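Local atomic coordinates of putative alkaline phosphatase (Pseudomonas fluorescens, PDB entry 4F1V), a protein that binds phosphate with high affinity in the periplasm and probably delivers it to the PstSACB ABC transporter for import. Residues 13-16 with 20-23; 316-319 with 324-327. All coordinates share one frame; numbering follows the deposited sequence.

Contact 1: 13-16 with 20-23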
ATOM      1  N   ALA A  13      -1.966  -7.402  -8.634  1.00  4.67           N
ATOM      2  CA  ALA A  13      -1.349  -8.254  -9.656  1.00  5.31           C
ATOM      3  C   ALA A  13      -0.310  -9.181  -9.053  1.00  5.02           C
ATOM      4  O   ALA A  13      -0.084 -10.295  -9.598  1.00  6.24           O
ATOM      5  CB  ALA A  13      -0.737  -7.392 -10.778  1.00  6.41           C
ATOM      6  N   LEU A  14       0.319  -8.814  -7.948  1.00  4.31           N
ATOM      7  CA  LEU A  14       1.196  -9.727  -7.246  1.00  4.75           C
ATOM      8  C   LEU A  14       0.387 -10.926  -6.716  1.00  4.22           C
ATOM      9  O   LEU A  14       0.737 -12.088  -6.977  1.00  4.86           O
ATOM     10  CB  LEU A  14       1.920  -8.987  -6.106  1.00  4.34           C
ATOM     11  CG  LEU A  14       2.634  -9.882  -5.123  1.00  4.84           C
ATOM     12  CD1 LEU A  14       3.714 -10.688  -5.801  1.00  5.77           C
ATOM     13  CD2 LEU A  14       3.208  -9.064  -3.969  1.00  5.87           C
ATOM     14  N   TYR A  15      -0.701 -10.661  -5.986  1.00  4.16           N
ATOM     15  CA  TYR A  15      -1.437 -11.779  -5.383  1.00  3.57           C
ATOM     16  C   TYR A  15      -2.174 -12.590  -6.425  1.00  4.36           C
ATOM     17  O   TYR A  15      -2.478 -13.781  -6.150  1.00  5.03           O
ATOM     18  CB  TYR A  15      -2.437 -11.246  -4.311  1.00  4.32           C
ATOM     19  CG  TYR A  15      -1.724 -10.484  -3.218  1.00  3.73           C
ATOM     20  CD1 TYR A  15      -0.526 -10.937  -2.621  1.00  4.78           C
ATOM     21  CD2 TYR A  15      -2.255  -9.306  -2.748  1.00  3.85           C
ATOM     22  CE1 TYR A  15       0.114 -10.201  -1.670  1.00  5.04           C
ATOM     23  CE2 TYR A  15      -1.633  -8.556  -1.758  1.00  3.73           C
ATOM     24  CZ  TYR A  15      -0.437  -8.978  -1.241  1.00  3.86           C
ATOM     25  OH  TYR A  15       0.267  -8.251  -0.315  1.00  4.74           O
ATOM     26  N   GLN A  16      -2.339 -12.069  -7.645  0.50  3.77           N
ATOM     27  CA  GLN A  16      -2.866 -12.792  -8.772  0.50  3.99           C
ATOM     28  C   GLN A  16      -1.822 -13.489  -9.641  0.50  3.85           C
ATOM     29  O   GLN A  16      -2.212 -14.179 -10.594  0.50  5.50           O
ATOM     30  CB  GLN A  16      -3.755 -11.828  -9.629  0.50  5.06           C
ATOM     31  CG  GLN A  16      -4.944 -11.413  -8.832  0.50  4.31           C
ATOM     32  CD  GLN A  16      -5.681 -10.174  -9.348  0.50  5.88           C
ATOM     33  OE1 GLN A  16      -5.237  -9.570 -10.347  0.50  7.53           O
ATOM     34  NE2 GLN A  16      -6.791  -9.763  -8.744  0.50  6.50           N
ATOM     35  N   VAL A  20       1.649 -17.461  -6.186  1.00  5.18           N
ATOM     36  CA  VAL A  20       1.976 -16.595  -5.042  1.00  4.59           C
ATOM     37  C   VAL A  20       1.094 -16.952  -3.824  1.00  4.80           C
ATOM     38  O   VAL A  20       1.621 -17.098  -2.719  1.00  5.21           O
ATOM     39  CB  VAL A  20       1.849 -15.124  -5.468  1.00  4.62           C
ATOM     40  CG1 VAL A  20       1.802 -14.157  -4.272  1.00  4.78           C
ATOM     41  CG2 VAL A  20       2.942 -14.740  -6.430  1.00  5.40           C
ATOM     42  N   LEU A  21      -0.217 -17.066  -4.029  1.00  4.41           N
ATOM     43  CA  LEU A  21      -1.099 -17.641  -3.033  1.00  4.71           C
ATOM     44  C   LEU A  21      -1.034 -19.175  -3.196  1.00  5.16           C
ATOM     45  O   LEU A  21      -1.030 -19.674  -4.316  1.00  6.91           O
ATOM     46  CB  LEU A  21      -2.507 -17.157  -3.142  1.00  5.03           C
ATOM     47  CG  LEU A  21      -2.690 -15.621  -3.149  1.00  5.24           C
ATOM     48  CD1 LEU A  21      -4.143 -15.284  -3.299  1.00  6.34           C
ATOM     49  CD2 LEU A  21      -2.087 -15.002  -1.905  1.00  5.63           C
ATOM     50  N   THR A  22      -1.012 -19.895  -2.082  1.00  5.11           N
ATOM     51  CA  THR A  22      -0.803 -21.320  -2.040  1.00  5.02           C
ATOM     52  C   THR A  22      -2.125 -22.110  -2.025  1.00  5.25           C
ATOM     53  O   THR A  22      -3.198 -21.562  -2.250  1.00  5.87           O
ATOM     54  CB  THR A  22       0.142 -21.613  -0.853  1.00  5.26           C
ATOM     55  OG1 THR A  22      -0.362 -20.997   0.314  1.00  5.44           O
ATOM     56  CG2 THR A  22       1.529 -21.045  -1.068  1.00  6.82           C
ATOM     57  N   ALA A  23      -2.027 -23.424  -1.776  1.00  6.06           N
ATOM     58  CA  ALA A  23      -3.175 -24.301  -1.904  1.00  6.51           C
ATOM     59  C   ALA A  23      -4.302 -23.857  -0.997  1.00  5.62           C
ATOM     60  O   ALA A  23      -4.132 -23.481   0.139  1.00  5.86           O
ATOM     61  CB  ALA A  23      -2.797 -25.740  -1.558  1.00  8.67           C
TER
HETATM   62  O   HOH W   1      -1.695 -16.476  -6.552  1.00  5.57           O
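Val-20 fits against the C-terminal end of the short helix 12-15, touching both Leu-14 and Tyr-15, where that helix passes into the loop before strand 29-30, in the lobe of the venus flytrap fold that carries strand 5-7. Both of its methyls lie near the Leu-14 carbonyl oxygen: CG2 is 3.5 Å from Leu-14 O and CG1 3.6 Å from it. With CG1 anti to the backbone N (chi1 165°), that methyl also reaches the edge of the Tyr-15 ring, near its plane, 4.3 Å from Tyr-15 CD1. The Leu-14 and Val-20 side chains cross at about a right angle, with Leu-14 CD1 4.2 Å from Val-20 CG2. Leu-21 adds a second apolar approach, its CD2 coming obliquely to within 4.4 Å of Tyr-15 CD1, while its CG sits 3.5 Å from Tyr-15 O.

No direct hydrogen bond joins the two segments; a water molecule supplies the polar link instead. In the second shell, Ala-328 of helix 326-331 touches both Leu-14 and Val-20, and Phe-314 of helix 305-318 packs on Leu-21. The tyrosine is further placed by the ring of Tyr-28 and by a hydrogen bond between its hydroxyl and Ser-90 OG, which fixes the far end of the ring. The bridging water donates to Tyr-15 O at 2.8 Å and accepts from Leu-21 N at 3.0 Å.

Contact 2: 316-319 with 324-327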
ATOM      1  N   THR A 316       4.515 -19.654   5.239  1.00  4.42           N
ATOM      2  CA  THR A 316       5.773 -20.379   5.049  1.00  4.92           C
ATOM      3  C   THR A 316       6.401 -20.005   3.700  1.00  5.05           C
ATOM      4  O   THR A 316       7.624 -19.910   3.589  1.00  6.69           O
ATOM      5  CB  THR A 316       5.515 -21.871   5.160  1.00  5.56           C
ATOM      6  OG1 THR A 316       5.185 -22.126   6.534  1.00  6.73           O
ATOM      7  CG2 THR A 316       6.713 -22.709   4.802  1.00  7.65           C
ATOM      8  N   LYS A 317       5.599 -19.818   2.678  1.00  4.61           N
ATOM      9  CA  LYS A 317       6.077 -19.352   1.369  1.00  5.09           C
ATOM     10  C   LYS A 317       6.424 -17.866   1.338  1.00  4.61           C
ATOM     11  O   LYS A 317       7.536 -17.473   0.940  1.00  5.66           O
ATOM     12  CB  LYS A 317       5.079 -19.743   0.275  1.00  6.33           C
ATOM     13  CG  LYS A 317       5.614 -19.360  -1.095  1.00  7.53           C
ATOM     14  CD  LYS A 317       4.918 -19.964  -2.246  1.00  8.32           C
ATOM     15  CE  LYS A 317       5.720 -19.965  -3.541  1.00 10.07           C
ATOM     16  NZ  LYS A 317       4.906 -20.583  -4.620  1.00 14.42           N
ATOM     17  N   HIS A 318       5.458 -17.028   1.698  1.00  4.22           N
ATOM     18  CA  HIS A 318       5.614 -15.587   1.527  1.00  4.38           C
ATOM     19  C   HIS A 318       6.719 -15.012   2.366  1.00  3.72           C
ATOM     20  O   HIS A 318       7.330 -13.977   2.012  1.00  4.19           O
ATOM     21  CB  HIS A 318       4.261 -14.903   1.820  1.00  3.95           C
ATOM     22  CG  HIS A 318       4.122 -13.554   1.144  1.00  3.91           C
ATOM     23  ND1 HIS A 318       4.186 -13.418  -0.213  1.00  4.09           N
ATOM     24  CD2 HIS A 318       3.922 -12.321   1.708  1.00  4.13           C
ATOM     25  CE1 HIS A 318       3.990 -12.148  -0.487  1.00  4.57           C
ATOM     26  NE2 HIS A 318       3.819 -11.431   0.645  1.00  4.23           N
ATOM     27  N   TYR A 319       7.003 -15.646   3.521  1.00  4.18           N
ATOM     28  CA  TYR A 319       8.069 -15.239   4.414  1.00  4.22           C
ATOM     29  C   TYR A 319       9.172 -16.253   4.508  1.00  4.54           C
ATOM     30  O   TYR A 319       9.961 -16.249   5.448  1.00  5.50           O
ATOM     31  CB  TYR A 319       7.499 -14.867   5.812  1.00  4.24           C
ATOM     32  CG  TYR A 319       6.477 -13.762   5.700  1.00  4.00           C
ATOM     33  CD1 TYR A 319       5.113 -14.045   5.683  1.00  3.99           C
ATOM     34  CD2 TYR A 319       6.841 -12.427   5.532  1.00  4.58           C
ATOM     35  CE1 TYR A 319       4.146 -13.030   5.531  1.00  4.02           C
ATOM     36  CE2 TYR A 319       5.934 -11.414   5.389  1.00  4.34           C
ATOM     37  CZ  TYR A 319       4.567 -11.717   5.369  1.00  4.11           C
ATOM     38  OH  TYR A 319       3.651 -10.753   5.180  1.00  4.82           O
ATOM     39  N   ASN A 324      10.275 -18.962  -2.081  0.70  5.17           N
ATOM     40  CA  ASN A 324       9.447 -17.883  -1.642  0.70  5.48           C
ATOM     41  C   ASN A 324       8.853 -17.102  -2.858  0.70  4.66           C
ATOM     42  O   ASN A 324       8.936 -17.541  -4.000  0.70  4.93           O
ATOM     43  CB  ASN A 324      10.210 -16.991  -0.619  0.70  5.07           C
ATOM     44  CG  ASN A 324      11.393 -16.275  -1.262  0.70  5.76           C
ATOM     45  OD1 ASN A 324      11.338 -15.783  -2.390  0.70  5.77           O
ATOM     46  ND2 ASN A 324      12.494 -16.147  -0.473  0.70  8.45           N
ATOM     47  N   ASN A 325       8.226 -15.957  -2.570  1.00  4.77           N
ATOM     48  CA  ASN A 325       7.570 -15.188  -3.619  1.00  4.56           C
ATOM     49  C   ASN A 325       8.393 -13.979  -4.094  1.00  4.65           C
ATOM     50  O   ASN A 325       7.865 -13.117  -4.816  1.00  4.51           O
ATOM     51  CB  ASN A 325       6.214 -14.716  -3.139  1.00  4.81           C
ATOM     52  CG  ASN A 325       5.182 -15.824  -3.049  1.00  4.39           C
ATOM     53  OD1 ASN A 325       5.189 -16.769  -3.886  1.00  5.66           O
ATOM     54  ND2 ASN A 325       4.260 -15.781  -2.088  1.00  4.45           N
ATOM     55  N   ASP A 326       9.685 -13.891  -3.734  1.00  4.32           N
ATOM     56  CA  ASP A 326      10.427 -12.682  -3.998  1.00  4.20           C
ATOM     57  C   ASP A 326      10.579 -12.368  -5.476  1.00  4.42           C
ATOM     58  O   ASP A 326      10.555 -11.178  -5.858  1.00  4.53           O
ATOM     59  CB  ASP A 326      11.760 -12.680  -3.302  1.00  4.58           C
ATOM     60  CG  ASP A 326      11.665 -12.525  -1.791  1.00  5.40           C
ATOM     61  OD1 ASP A 326      10.562 -12.372  -1.242  1.00  5.64           O
ATOM     62  OD2 ASP A 326      12.778 -12.512  -1.149  1.00  7.58           O
ATOM     63  N   ALA A 327      10.784 -13.375  -6.344  1.00  4.82           N
ATOM     64  CA  ALA A 327      10.897 -13.066  -7.766  1.00  5.40           C
ATOM     65  C   ALA A 327       9.599 -12.408  -8.292  1.00  5.03           C
ATOM     66  O   ALA A 327       9.654 -11.386  -9.003  1.00  5.67           O
ATOM     67  CB  ALA A 327      11.256 -14.290  -8.590  1.00  6.67           C
TER
HETATM   68  O   HOH W   2       8.329 -13.976  -0.588  1.00  5.77           O
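Asn-325 and His-318 meet through complementary torsions: CG of the asparagine is anti to its carbonyl carbon (chi1 -73°), whereas the imidazole is carried anti to its own backbone N (chi1 -156°), presenting ND1 to the amide. Asn-325 ND2 donates to His-318 ND1 over 3.0 Å in an almost straight bond, with an angle of 175° at the hydrogen. The bond lies close to both the ring and the amide planes, although those planes are themselves twisted apart. ND1 therefore accepts here, while NE2 bonds to Ser-90 OG, so the ring is held at both nitrogens. The extended chain of Lys-317 crosses the amide at about a right angle, CE 3.3 Å from Asn-325 OD1, and its ammonium group goes on to Gly-19 O. Shortening Asn-325 to an alanine is likely to leave His-318 ND1 without its donor and the imidazole less firmly fixed in rotation.

The backbones also meet closely: Lys-317 O receives a CA-H...O contact from Asn-324 CA at 3.2 Å. A water molecule joins His-318 O, Asn-325 N and Asp-326 OD1, each at 2.8 Å, knitting the end of one helix to the start of the next. Asp-326 OD2 forms a salt bridge with Lys-342. In the Asn-324 conformer described here, Asp-326 N donates to Asn-324 OD1 at 2.8 Å, which fits an Asx turn leading into helix 326-331.

In the fold
Contact 1 closes long before contact 2 opens along the chain, yet their centres lie 10 Å apart, on the same side of the chain's centre. They touch directly: Asn-325 ND2 probably donates a hydrogen bond to Val-20 O at 3.0 Å, and Thr-22 CG2 packs on Lys-317 CD at 3.7 Å. Ser-90 adds an indirect link, its OG meeting both Tyr-15 OH and His-318 NE2. The 305-318 and 326-331 helices thus back the loop that follows helix 12-15. The Tyr-15 side chain of contact 1 is about 9 Å from the bound hydrogenphosphate, whose pocket includes Ala-8, Thr-9 and Leu-10 just before that helix.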